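Local structure of beta-glucoside phosphorylase BglX (Unidentified, 5VQE) at residues Y2-L6 with D344-R349; I5-Y11 with F281-I285; G115-T119 with I387-T393; D120-E126 with M175-R181. The protein binds 2-deoxy-2-fluoro-glucose in its sugar pocket and, as a family 3 beta-glucoside phosphorylase, probably transfers glucosyl units from beta-glucosides to phosphate. Residues are numbered along the deposited sequence.

Contact 1 (Y2-L6 with D344-R349)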
loop_
_atom_site.group_PDB
_atom_site.type_symbol
_atom_site.label_atom_id
_atom_site.label_comp_id
_atom_site.label_asym_id
_atom_site.label_seq_id
_atom_site.Cartn_x
_atom_site.Cartn_y
_atom_site.Cartn_z
ATOM N N TYR A 2 -16.005 -28.350 8.465
ATOM C CA TYR A 2 -15.154 -27.424 7.723
ATOM C C TYR A 2 -13.858 -28.070 7.259
ATOM O O TYR A 2 -12.924 -27.362 6.853
ATOM C CB TYR A 2 -14.841 -26.166 8.545
ATOM C CG TYR A 2 -16.089 -25.519 9.082
ATOM C CD1 TYR A 2 -16.973 -24.867 8.241
ATOM C CD2 TYR A 2 -16.403 -25.591 10.433
ATOM C CE1 TYR A 2 -18.138 -24.295 8.735
ATOM C CE2 TYR A 2 -17.552 -25.034 10.929
ATOM C CZ TYR A 2 -18.418 -24.384 10.084
ATOM O OH TYR A 2 -19.570 -23.829 10.603
ATOM N N GLU A 3 -13.774 -29.399 7.284
ATOM C CA GLU A 3 -12.564 -30.058 6.809
ATOM C C GLU A 3 -12.308 -29.749 5.341
ATOM O O GLU A 3 -11.152 -29.656 4.919
ATOM C CB GLU A 3 -12.663 -31.568 7.027
ATOM C CG GLU A 3 -12.674 -31.990 8.494
ATOM C CD GLU A 3 -14.024 -31.827 9.155
ATOM O OE1 GLU A 3 -15.029 -31.632 8.438
ATOM O OE2 GLU A 3 -14.081 -31.899 10.401
ATOM N N SER A 4 -13.364 -29.569 4.552
ATOM C CA SER A 4 -13.191 -29.268 3.136
ATOM C C SER A 4 -12.532 -27.909 2.919
ATOM O O SER A 4 -11.910 -27.686 1.872
ATOM C CB SER A 4 -14.542 -29.323 2.426
ATOM O OG SER A 4 -15.438 -28.367 2.965
ATOM N N ILE A 5 -12.661 -26.994 3.874
ATOM C CA ILE A 5 -11.968 -25.708 3.807
ATOM C C ILE A 5 -10.593 -25.786 4.452
ATOM O O ILE A 5 -9.591 -25.381 3.855
ATOM C CB ILE A 5 -12.823 -24.611 4.478
ATOM C CG1 ILE A 5 -14.113 -24.354 3.688
ATOM C CG2 ILE A 5 -12.018 -23.312 4.623
ATOM C CD1 ILE A 5 -15.135 -23.552 4.457
ATOM N N LEU A 6 -10.525 -26.313 5.679
ATOM C CA LEU A 6 -9.341 -26.152 6.515
ATOM C C LEU A 6 -8.204 -27.113 6.170
ATOM O O LEU A 6 -7.056 -26.849 6.554
ATOM C CB LEU A 6 -9.725 -26.320 7.989
ATOM C CG LEU A 6 -10.753 -25.312 8.495
ATOM C CD1 LEU A 6 -11.190 -25.660 9.898
ATOM C CD2 LEU A 6 -10.196 -23.905 8.458
ATOM N N ASP A 344 -20.811 -18.898 11.549
ATOM C CA ASP A 344 -19.901 -19.967 11.946
ATOM C C ASP A 344 -18.846 -20.223 10.883
ATOM O O ASP A 344 -17.708 -20.576 11.209
ATOM C CB ASP A 344 -20.680 -21.254 12.228
ATOM C CG ASP A 344 -21.380 -21.229 13.568
ATOM O OD1 ASP A 344 -21.121 -20.305 14.359
ATOM O OD2 ASP A 344 -22.191 -22.139 13.837
ATOM N N GLU A 345 -19.201 -20.047 9.613
ATOM C CA GLU A 345 -18.259 -20.308 8.534
ATOM C C GLU A 345 -17.204 -19.214 8.454
ATOM O O GLU A 345 -16.024 -19.488 8.210
ATOM C CB GLU A 345 -19.027 -20.435 7.220
ATOM C CG GLU A 345 -18.200 -20.898 6.044
ATOM C CD GLU A 345 -19.007 -20.941 4.767
ATOM O OE1 GLU A 345 -19.768 -19.980 4.508
ATOM O OE2 GLU A 345 -18.893 -21.941 4.028
ATOM N N ALA A 346 -17.606 -17.967 8.677
ATOM C CA ALA A 346 -16.637 -16.878 8.725
ATOM C C ALA A 346 -15.661 -17.070 9.878
ATOM O O ALA A 346 -14.442 -16.967 9.703
ATOM C CB ALA A 346 -17.372 -15.543 8.848
ATOM N N VAL A 347 -16.182 -17.352 11.074
ATOM C CA VAL A 347 -15.318 -17.519 12.238
ATOM C C VAL A 347 -14.413 -18.727 12.072
ATOM O O VAL A 347 -13.265 -18.715 12.529
ATOM C CB VAL A 347 -16.172 -17.616 13.515
ATOM C CG1 VAL A 347 -15.313 -17.982 14.708
ATOM C CG2 VAL A 347 -16.869 -16.303 13.755
ATOM N N ALA A 348 -14.896 -19.784 11.419
ATOM C CA ALA A 348 -14.042 -20.940 11.179
ATOM C C ALA A 348 -12.825 -20.555 10.345
ATOM O O ALA A 348 -11.712 -21.028 10.602
ATOM C CB ALA A 348 -14.829 -22.050 10.489
ATOM N N ARG A 349 -13.013 -19.697 9.341
ATOM C CA ARG A 349 -11.882 -19.297 8.512
ATOM C C ARG A 349 -10.950 -18.350 9.258
ATOM O O ARG A 349 -9.743 -18.338 8.991
ATOM C CB ARG A 349 -12.377 -18.656 7.213
ATOM C CG ARG A 349 -12.627 -19.657 6.101
ATOM C CD ARG A 349 -12.694 -18.978 4.750
ATOM N NE ARG A 349 -12.698 -19.937 3.644
ATOM C CZ ARG A 349 -13.791 -20.385 3.025
ATOM N NH1 ARG A 349 -14.995 -19.984 3.395
ATOM N NH2 ARG A 349 -13.678 -21.246 2.027
HETATM O O HOH W 1 -20.867 -24.788 12.682
#

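Contact 2 (I5-Y11 with F281-I285)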
loop_
_atom_site.group_PDB
_atom_site.type_symbol
_atom_site.label_atom_id
_atom_site.label_comp_id
_atom_site.label_asym_id
_atom_site.label_seq_id
_atom_site.Cartn_x
_atom_site.Cartn_y
_atom_site.Cartn_z
ATOM N N ILE A 5 -12.661 -26.994 3.874
ATOM C CA ILE A 5 -11.968 -25.708 3.807
ATOM C C ILE A 5 -10.593 -25.786 4.452
ATOM O O ILE A 5 -9.591 -25.381 3.855
ATOM C CB ILE A 5 -12.823 -24.611 4.478
ATOM C CG1 ILE A 5 -14.113 -24.354 3.688
ATOM C CG2 ILE A 5 -12.018 -23.312 4.623
ATOM C CD1 ILE A 5 -15.135 -23.552 4.457
ATOM N N LEU A 6 -10.525 -26.313 5.679
ATOM C CA LEU A 6 -9.341 -26.152 6.515
ATOM C C LEU A 6 -8.204 -27.113 6.170
ATOM O O LEU A 6 -7.056 -26.849 6.554
ATOM C CB LEU A 6 -9.725 -26.320 7.989
ATOM C CG LEU A 6 -10.753 -25.312 8.495
ATOM C CD1 LEU A 6 -11.190 -25.660 9.898
ATOM C CD2 LEU A 6 -10.196 -23.905 8.458
ATOM N N SER A 7 -8.471 -28.200 5.451
ATOM C CA SER A 7 -7.410 -29.156 5.153
ATOM C C SER A 7 -6.678 -28.866 3.847
ATOM O O SER A 7 -5.677 -29.530 3.559
ATOM C CB SER A 7 -7.973 -30.584 5.114
ATOM O OG SER A 7 -8.858 -30.756 4.030
ATOM N N ILE A 8 -7.123 -27.886 3.062
ATOM C CA ILE A 8 -6.529 -27.619 1.760
ATOM C C ILE A 8 -5.983 -26.196 1.722
ATOM O O ILE A 8 -6.224 -25.380 2.613
ATOM C CB ILE A 8 -7.528 -27.848 0.613
ATOM C CG1 ILE A 8 -8.719 -26.897 0.731
ATOM C CG2 ILE A 8 -7.986 -29.308 0.619
ATOM C CD1 ILE A 8 -9.694 -26.955 -0.443
ATOM N N LYS A 9 -5.243 -25.920 0.654
ATOM C CA LYS A 9 -4.668 -24.610 0.404
ATOM C C LYS A 9 -5.730 -23.523 0.558
ATOM O O LYS A 9 -6.856 -23.686 0.068
ATOM C CB LYS A 9 -4.085 -24.581 -1.010
ATOM C CG LYS A 9 -3.495 -23.259 -1.448
ATOM C CD LYS A 9 -2.697 -23.435 -2.735
ATOM C CE LYS A 9 -3.599 -23.414 -3.944
ATOM N NZ LYS A 9 -2.856 -23.856 -5.168
ATOM N N PRO A 10 -5.413 -22.389 1.207
ATOM C CA PRO A 10 -4.135 -21.988 1.796
ATOM C C PRO A 10 -4.034 -22.274 3.299
ATOM O O PRO A 10 -3.180 -21.694 3.965
ATOM C CB PRO A 10 -4.125 -20.488 1.549
ATOM C CG PRO A 10 -5.551 -20.112 1.784
ATOM C CD PRO A 10 -6.384 -21.282 1.275
ATOM N N TYR A 11 -4.907 -23.133 3.821
ATOM C CA TYR A 11 -4.877 -23.498 5.237
ATOM C C TYR A 11 -3.950 -24.687 5.498
ATOM O O TYR A 11 -2.980 -24.570 6.248
ATOM C CB TYR A 11 -6.297 -23.805 5.732
ATOM C CG TYR A 11 -7.143 -22.568 5.931
ATOM C CD1 TYR A 11 -7.075 -21.837 7.114
ATOM C CD2 TYR A 11 -8.002 -22.120 4.933
ATOM C CE1 TYR A 11 -7.831 -20.712 7.295
ATOM C CE2 TYR A 11 -8.759 -20.990 5.104
ATOM C CZ TYR A 11 -8.672 -20.286 6.282
ATOM O OH TYR A 11 -9.434 -19.153 6.440
ATOM N N PHE A 281 -11.338 -19.416 -4.572
ATOM C CA PHE A 281 -10.506 -18.889 -3.500
ATOM C C PHE A 281 -10.997 -19.454 -2.178
ATOM O O PHE A 281 -12.196 -19.412 -1.878
ATOM C CB PHE A 281 -10.537 -17.364 -3.471
ATOM C CG PHE A 281 -9.726 -16.767 -2.345
ATOM C CD1 PHE A 281 -8.380 -17.045 -2.226
ATOM C CD2 PHE A 281 -10.315 -15.933 -1.410
ATOM C CE1 PHE A 281 -7.628 -16.501 -1.193
ATOM C CE2 PHE A 281 -9.567 -15.388 -0.370
ATOM C CZ PHE A 281 -8.224 -15.678 -0.267
ATOM N N ASN A 282 -10.073 -20.005 -1.397
ATOM C CA ASN A 282 -10.425 -20.710 -0.175
ATOM C C ASN A 282 -9.893 -20.021 1.072
ATOM O O ASN A 282 -10.146 -20.503 2.183
ATOM C CB ASN A 282 -9.906 -22.156 -0.242
ATOM C CG ASN A 282 -10.353 -22.998 0.934
ATOM O OD1 ASN A 282 -11.529 -23.013 1.292
ATOM N ND2 ASN A 282 -9.408 -23.701 1.550
ATOM N N GLY A 283 -9.192 -18.895 0.925
ATOM C CA GLY A 283 -8.611 -18.187 2.047
ATOM C C GLY A 283 -9.570 -17.200 2.689
ATOM O O GLY A 283 -10.773 -17.190 2.432
ATOM N N LEU A 284 -9.006 -16.344 3.535
ATOM C CA LEU A 284 -9.775 -15.377 4.311
ATOM C C LEU A 284 -10.052 -14.123 3.489
ATOM O O LEU A 284 -9.140 -13.553 2.881
ATOM C CB LEU A 284 -9.005 -15.014 5.583
ATOM C CG LEU A 284 -9.709 -14.289 6.743
ATOM C CD1 LEU A 284 -8.787 -14.211 7.929
ATOM C CD2 LEU A 284 -10.110 -12.865 6.396
ATOM N N ILE A 285 -11.303 -13.671 3.500
ATOM C CA ILE A 285 -11.698 -12.422 2.852
ATOM C C ILE A 285 -11.962 -11.387 3.939
ATOM O O ILE A 285 -12.788 -11.611 4.832
ATOM C CB ILE A 285 -12.944 -12.603 1.969
ATOM C CG1 ILE A 285 -12.676 -13.574 0.824
ATOM C CG2 ILE A 285 -13.392 -11.258 1.409
ATOM C CD1 ILE A 285 -13.917 -13.951 0.040
#

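Contact 3 (G115-T119 with I387-T393)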
loop_
_atom_site.group_PDB
_atom_site.type_symbol
_atom_site.label_atom_id
_atom_site.label_comp_id
_atom_site.label_asym_id
_atom_site.label_seq_id
_atom_site.Cartn_x
_atom_site.Cartn_y
_atom_site.Cartn_z
ATOM N N GLY A 115 8.979 1.371 -7.594
ATOM C CA GLY A 115 10.431 1.400 -7.666
ATOM C C GLY A 115 11.017 0.006 -7.760
ATOM O O GLY A 115 11.914 -0.254 -8.562
ATOM N N VAL A 116 10.518 -0.910 -6.934
ATOM C CA VAL A 116 10.881 -2.317 -7.058
ATOM C C VAL A 116 10.588 -2.829 -8.462
ATOM O O VAL A 116 11.392 -3.561 -9.054
ATOM C CB VAL A 116 10.129 -3.133 -5.996
ATOM C CG1 VAL A 116 10.253 -4.641 -6.270
ATOM C CG2 VAL A 116 10.655 -2.773 -4.614
ATOM N N ALA A 117 9.419 -2.482 -9.008
ATOM C CA ALA A 117 9.055 -2.963 -10.337
ATOM C C ALA A 117 10.007 -2.432 -11.401
ATOM O O ALA A 117 10.290 -3.126 -12.385
ATOM C CB ALA A 117 7.625 -2.550 -10.677
ATOM N N ALA A 118 10.493 -1.200 -11.226
ATOM C CA ALA A 118 11.420 -0.616 -12.191
ATOM C C ALA A 118 12.748 -1.368 -12.247
ATOM O O ALA A 118 13.438 -1.314 -13.274
ATOM C CB ALA A 118 11.658 0.852 -11.854
ATOM N N THR A 119 13.138 -2.059 -11.169
ATOM C CA THR A 119 14.317 -2.921 -11.260
ATOM C C THR A 119 14.086 -4.080 -12.221
ATOM O O THR A 119 15.055 -4.651 -12.736
ATOM C CB THR A 119 14.726 -3.497 -9.893
ATOM O OG1 THR A 119 13.838 -4.563 -9.517
ATOM C CG2 THR A 119 14.745 -2.429 -8.796
ATOM N N ILE A 387 18.264 -1.599 -4.548
ATOM C CA ILE A 387 17.039 -1.343 -5.294
ATOM C C ILE A 387 17.052 0.070 -5.862
ATOM O O ILE A 387 16.672 0.288 -7.017
ATOM C CB ILE A 387 15.816 -1.622 -4.398
ATOM C CG1 ILE A 387 15.748 -3.130 -4.108
ATOM C CG2 ILE A 387 14.525 -1.182 -5.066
ATOM C CD1 ILE A 387 14.824 -3.511 -2.986
ATOM N N ALA A 388 17.519 1.049 -5.085
ATOM C CA ALA A 388 17.643 2.394 -5.632
ATOM C C ALA A 388 18.610 2.412 -6.813
ATOM O O ALA A 388 18.327 3.011 -7.855
ATOM C CB ALA A 388 18.085 3.367 -4.539
ATOM N N ASP A 389 19.748 1.731 -6.679
ATOM C CA ASP A 389 20.698 1.661 -7.781
ATOM C C ASP A 389 20.044 1.085 -9.032
ATOM O O ASP A 389 20.281 1.569 -10.145
ATOM C CB ASP A 389 21.907 0.818 -7.368
ATOM C CG ASP A 389 22.956 0.711 -8.465
ATOM O OD1 ASP A 389 22.900 1.480 -9.451
ATOM O OD2 ASP A 389 23.833 -0.171 -8.352
ATOM N N GLU A 390 19.201 0.065 -8.874
ATOM C CA GLU A 390 18.616 -0.603 -10.028
ATOM C C GLU A 390 17.347 0.066 -10.536
ATOM O O GLU A 390 16.951 -0.196 -11.675
ATOM C CB GLU A 390 18.291 -2.063 -9.700
ATOM C CG GLU A 390 19.485 -2.926 -9.285
ATOM C CD GLU A 390 20.467 -3.221 -10.426
ATOM O OE1 GLU A 390 20.078 -3.134 -11.618
ATOM O OE2 GLU A 390 21.643 -3.540 -10.128
ATOM N N SER A 391 16.710 0.918 -9.733
ATOM C CA SER A 391 15.370 1.401 -10.057
ATOM C C SER A 391 15.364 2.723 -10.819
ATOM O O SER A 391 14.522 2.919 -11.706
ATOM C CB SER A 391 14.543 1.551 -8.776
ATOM O OG SER A 391 15.006 2.628 -7.983
ATOM N N ILE A 392 16.274 3.644 -10.494
ATOM C CA ILE A 392 16.150 5.006 -10.998
ATOM C C ILE A 392 16.202 4.991 -12.517
ATOM O O ILE A 392 17.065 4.343 -13.123
ATOM C CB ILE A 392 17.232 5.902 -10.378
ATOM C CG1 ILE A 392 17.043 5.940 -8.862
ATOM C CG2 ILE A 392 17.157 7.325 -10.964
ATOM C CD1 ILE A 392 18.078 6.758 -8.113
ATOM N N THR A 393 15.265 5.706 -13.143
ATOM C CA THR A 393 14.979 5.555 -14.566
ATOM C C THR A 393 15.193 6.876 -15.285
ATOM O O THR A 393 14.546 7.876 -14.960
ATOM C CB THR A 393 13.543 5.074 -14.787
ATOM O OG1 THR A 393 13.317 3.876 -14.033
ATOM C CG2 THR A 393 13.294 4.807 -16.260
#

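Contact 4 (D120-E126 with M175-R181)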
loop_
_atom_site.group_PDB
_atom_site.type_symbol
_atom_site.label_atom_id
_atom_site.label_comp_id
_atom_site.label_asym_id
_atom_site.label_seq_id
_atom_site.Cartn_x
_atom_site.Cartn_y
_atom_site.Cartn_z
ATOM N N ASP A 120 12.823 -4.427 -12.469
ATOM C CA ASP A 120 12.427 -5.599 -13.260
ATOM C C ASP A 120 13.124 -6.872 -12.788
ATOM O O ASP A 120 13.357 -7.796 -13.568
ATOM C CB ASP A 120 12.669 -5.381 -14.753
ATOM C CG ASP A 120 11.782 -6.266 -15.616
ATOM O OD1 ASP A 120 10.681 -6.649 -15.155
ATOM O OD2 ASP A 120 12.184 -6.589 -16.752
ATOM N N ASP A 121 13.437 -6.943 -11.503
ATOM C CA ASP A 121 14.034 -8.129 -10.903
ATOM C C ASP A 121 13.150 -8.580 -9.749
ATOM O O ASP A 121 13.075 -7.903 -8.722
ATOM C CB ASP A 121 15.449 -7.842 -10.418
ATOM C CG ASP A 121 16.151 -9.082 -9.921
ATOM O OD1 ASP A 121 15.457 -10.087 -9.630
ATOM O OD2 ASP A 121 17.396 -9.048 -9.830
ATOM N N GLU A 122 12.506 -9.737 -9.898
ATOM C CA GLU A 122 11.602 -10.191 -8.851
ATOM C C GLU A 122 12.333 -10.452 -7.540
ATOM O O GLU A 122 11.701 -10.439 -6.481
ATOM C CB GLU A 122 10.843 -11.436 -9.308
ATOM C CG GLU A 122 11.694 -12.632 -9.597
ATOM C CD GLU A 122 10.908 -13.708 -10.315
ATOM O OE1 GLU A 122 10.381 -14.607 -9.626
ATOM O OE2 GLU A 122 10.793 -13.635 -11.560
ATOM N N SER A 123 13.650 -10.655 -7.571
ATOM C CA SER A 123 14.381 -10.749 -6.312
ATOM C C SER A 123 14.250 -9.463 -5.501
ATOM O O SER A 123 14.285 -9.505 -4.265
ATOM C CB SER A 123 15.859 -11.072 -6.567
ATOM O OG SER A 123 16.548 -9.948 -7.089
ATOM N N SER A 124 14.098 -8.314 -6.172
ATOM C CA SER A 124 13.881 -7.061 -5.448
ATOM C C SER A 124 12.589 -7.113 -4.642
ATOM O O SER A 124 12.538 -6.643 -3.499
ATOM C CB SER A 124 13.839 -5.883 -6.422
ATOM O OG SER A 124 15.075 -5.732 -7.097
ATOM N N ALA A 125 11.534 -7.678 -5.224
ATOM C CA ALA A 125 10.262 -7.785 -4.519
ATOM C C ALA A 125 10.332 -8.834 -3.416
ATOM O O ALA A 125 9.717 -8.669 -2.358
ATOM C CB ALA A 125 9.146 -8.112 -5.510
ATOM N N GLU A 126 11.073 -9.923 -3.645
ATOM C CA GLU A 126 11.294 -10.892 -2.574
ATOM C C GLU A 126 11.995 -10.231 -1.399
ATOM O O GLU A 126 11.616 -10.440 -0.241
ATOM C CB GLU A 126 12.104 -12.081 -3.088
ATOM C CG GLU A 126 12.182 -13.238 -2.096
ATOM C CD GLU A 126 12.713 -14.515 -2.723
ATOM O OE1 GLU A 126 13.017 -14.503 -3.934
ATOM O OE2 GLU A 126 12.825 -15.529 -2.003
ATOM N N MET A 175 6.101 -9.971 -9.494
ATOM C CA MET A 175 6.548 -9.222 -8.329
ATOM C C MET A 175 5.732 -9.585 -7.097
ATOM O O MET A 175 6.283 -9.752 -6.003
ATOM C CB MET A 175 6.452 -7.725 -8.623
ATOM C CG MET A 175 7.365 -7.250 -9.746
ATOM S SD MET A 175 9.062 -7.139 -9.167
ATOM C CE MET A 175 9.974 -6.854 -10.698
ATOM N N ALA A 176 4.416 -9.703 -7.253
ATOM C CA ALA A 176 3.563 -10.011 -6.109
ATOM C C ALA A 176 3.838 -11.411 -5.569
ATOM O O ALA A 176 3.841 -11.624 -4.354
ATOM C CB ALA A 176 2.096 -9.867 -6.500
ATOM N N LYS A 177 4.058 -12.388 -6.452
ATOM C CA LYS A 177 4.400 -13.726 -5.976
ATOM C C LYS A 177 5.705 -13.711 -5.190
ATOM O O LYS A 177 5.838 -14.403 -4.171
ATOM C CB LYS A 177 4.522 -14.695 -7.150
ATOM C CG LYS A 177 3.218 -15.123 -7.798
ATOM C CD LYS A 177 3.547 -16.179 -8.859
ATOM C CE LYS A 177 2.343 -16.678 -9.615
ATOM N NZ LYS A 177 2.771 -17.639 -10.686
ATOM N N ALA A 178 6.682 -12.940 -5.668
ATOM C CA ALA A 178 7.963 -12.820 -4.979
ATOM C C ALA A 178 7.817 -12.117 -3.634
ATOM O O ALA A 178 8.429 -12.535 -2.643
ATOM C CB ALA A 178 8.959 -12.074 -5.859
ATOM N N TYR A 179 7.037 -11.033 -3.581
ATOM C CA TYR A 179 6.764 -10.391 -2.301
ATOM C C TYR A 179 6.211 -11.412 -1.317
ATOM O O TYR A 179 6.661 -11.504 -0.167
ATOM C CB TYR A 179 5.789 -9.219 -2.486
ATOM C CG TYR A 179 5.386 -8.529 -1.188
ATOM C CD1 TYR A 179 4.376 -9.051 -0.389
ATOM C CD2 TYR A 179 6.011 -7.356 -0.767
ATOM C CE1 TYR A 179 3.997 -8.434 0.795
ATOM C CE2 TYR A 179 5.636 -6.730 0.430
ATOM C CZ TYR A 179 4.629 -7.280 1.201
ATOM O OH TYR A 179 4.234 -6.693 2.384
ATOM N N CYS A 180 5.245 -12.213 -1.768
ATOM C CA CYS A 180 4.663 -13.221 -0.891
ATOM C C CYS A 180 5.698 -14.254 -0.470
ATOM O O CYS A 180 5.677 -14.729 0.672
ATOM C CB CYS A 180 3.486 -13.905 -1.578
ATOM S SG CYS A 180 2.041 -12.822 -1.836
ATOM N N ARG A 181 6.599 -14.636 -1.376
ATOM C CA ARG A 181 7.644 -15.578 -0.984
ATOM C C ARG A 181 8.455 -15.028 0.176
ATOM O O ARG A 181 8.752 -15.752 1.135
ATOM C CB ARG A 181 8.563 -15.898 -2.162
ATOM C CG ARG A 181 8.014 -16.934 -3.120
ATOM C CD ARG A 181 9.136 -17.563 -3.966
ATOM N NE ARG A 181 9.898 -16.581 -4.738
ATOM C CZ ARG A 181 9.493 -16.053 -5.891
ATOM N NH1 ARG A 181 8.321 -16.392 -6.411
ATOM N NH2 ARG A 181 10.257 -15.175 -6.524
HETATM O O HOH W 2 7.940 -14.550 -8.876
#

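Contact 1 (Y2-L6 with D344-R349)
The Y2 ring lies broadside over the methyl group of A348: A348 CB sits 3.9 Å from the centroid of the Y2 ring and only 11° off its normal, a CH-pi contact made over the ring face. The ring spans one helical turn, from A348 to D344. Y2 OH stops 3.2 Å from D344 CB, and water 1 joins the two residues, 2.6 Å from Y2 OH and donating to D344 OD2 at 3.2 Å. The other carboxylate oxygen, D344 OD1, forms a salt bridge with K33. Y2 is also the N-cap of the short helix 3-6, with L6 N bonded to Y2 O at 2.9 Å. Helix 340-356, the second helix after barrel strand 316-317 of the family 3 TIM-barrel domain, carries D344-R349, and the N-terminal turn of the chain lies across its outside. I5 points the same way as Y2 and packs under a charged group: I5 CG1 is 3.6 Å from R349 NH2, over one face of the guanidinium, whose NH2 is hydrogen-bonded to N282. I5 CD1 comes within 4.1 Å of E345 OE2, a carboxylate salt-bridged to R342 through OE1. On the buried side L6 starts sideways, but L6 CD2 reaches 3.9 Å from A348 O, while helix 15-27 receives the L6 side chain through I18 and V21.

Contact 2 (I5-Y11 with F281-I285)
N282 adopts a t chi1 with chi2 near 48°, which carries its amide to backbone oxygens in helix 3-6 and in the turn after it. Both amide hydrogens are used: N282 ND2 donates to I5 O at 2.9 Å and to K9 O at 3.0 Å, each nearly straight. N282 OD1 accepts from R349, and I5 CG2 lies 3.4 Å from it. The p rotamer of I8 brings I8 CG1 to 3.4 Å from N282 ND2. Residues F281-G283 form the loop entering barrel strand 284-287, so the N-terminal tail packs at the N-terminal end of one strand, the end away from the sugar site in a TIM barrel. The peptide before P10 is cis, and P10 CG packs 3.6 Å from G283 CA; a side chain at G283 would run into the F281 ring. Y11, in the m rotamer, turns its ring edge to N282 O, 3.3 Å from Y11 CE2, and sends its hydroxyl past L284 to hydrogen-bond the backbone oxygen of R349.

Contact 3 (G115-T119 with I387-T393)
This is a buried helix-helix contact between two domains, joining the TIM barrel to the alpha/beta sandwich that follows it in family 3 enzymes. Helix 113-119 lies in the connection between barrel strand 88-91 and helix 122-138; helix 378-391 runs directly into strand 393-397, the antiparallel edge strand of the second domain's six-stranded sheet. The short axes cross at 64° and approach to 8.0 Å; where they meet most closely the residues are small: G115, A118, T119 and S391. Where the backbones are closest, at T119 and S391, the CA atoms are 4.6 Å apart. No hydrogen bond passes between the segments; the fit is van der Waals packing. G115 has no side chain, and its carbonyl meets the serine, with G115 O 3.2 Å from S391 CB. A118 points at the other helix and sets A118 CB 3.5 Å from S391 O. V116 points away overall, yet V116 CG2 reaches I387 CG2 at 4.2 Å. T119 fills the centre with its methyl group: T119 CG2 is 3.7 Å from E390 CB, 3.8 Å from I387 O and 4.0 Å from S391 CB. Its p rotamer turns the hydroxyl back on its own helix, where T119 OG1 donates to V116 O at 2.7 Å. Past helix 378-391, T393 OG1 donates to S391 O at 2.8 Å, with A118 CB 4.1 Å from T393 OG1.

Contact 4 (D120-E126 with M175-R181)
Two neighbouring helices of the TIM barrel, 122-138 and 169-184, meet here, with their short axes 7.3 Å apart and 36° from parallel. Alanines make this closeness possible: A125 CB is 4.0 Å from A178 CB, and the backbones approach enough for two CA-H...O contacts, Y179 CA to A125 O at 3.4 Å and E126 CA to A178 O at 3.3 Å. M175 folds its thioether under the start of the first helix, with M175 SD 3.8 Å from A125 CB and M175 CE 3.6 Å from D121 N. That start is capped by D121, whose OD1 accepts from S123 N at 2.8 Å. Towards solvent, R181 forms a salt-bridge network with two glutamates one turn apart: R181 NH2 donates to E122 OE1 at 3.2 Å, and E126 OE1 lies a long 3.8 Å from R181 NE. Water 2 joins E122 OE1, 2.6 Å away, to R181 NH1, 3.1 Å away. The Y179 side chain heads inward, its hydroxyl bonded to L93 O and T144 OG1 near the sugar pocket. Consecutive helices packed side by side around an inner ring of parallel strands are the hallmark of the beta/alpha barrel.

Overall arrangement
Contacts 2 and 3 are buried, contacts 1 and 4 partly buried. Contacts 1 and 2 both use helix 3-6, sharing I5 and L6, and R349 bridges them, bonded to N282 and Y11. Contacts 3 and 4 lie nearer the chain's centre and also touch, through V116 against A125 and through T119 OG1 3.0 Å from S124 OG. The two groups do not touch: nearest atoms of contacts 2 and 4 are about 10 Å apart, and the centres of contacts 1 and 3, on opposite sides of the chain's centre, about 41 Å. Chemistry varies with place: ring and guanidinium faces packed on aliphatic groups in contact 1, buried amide bonds in contact 2, interdomain van der Waals packing of small side chains and backbone in contact 3, alanine packing with an outer salt-bridge network in contact 4.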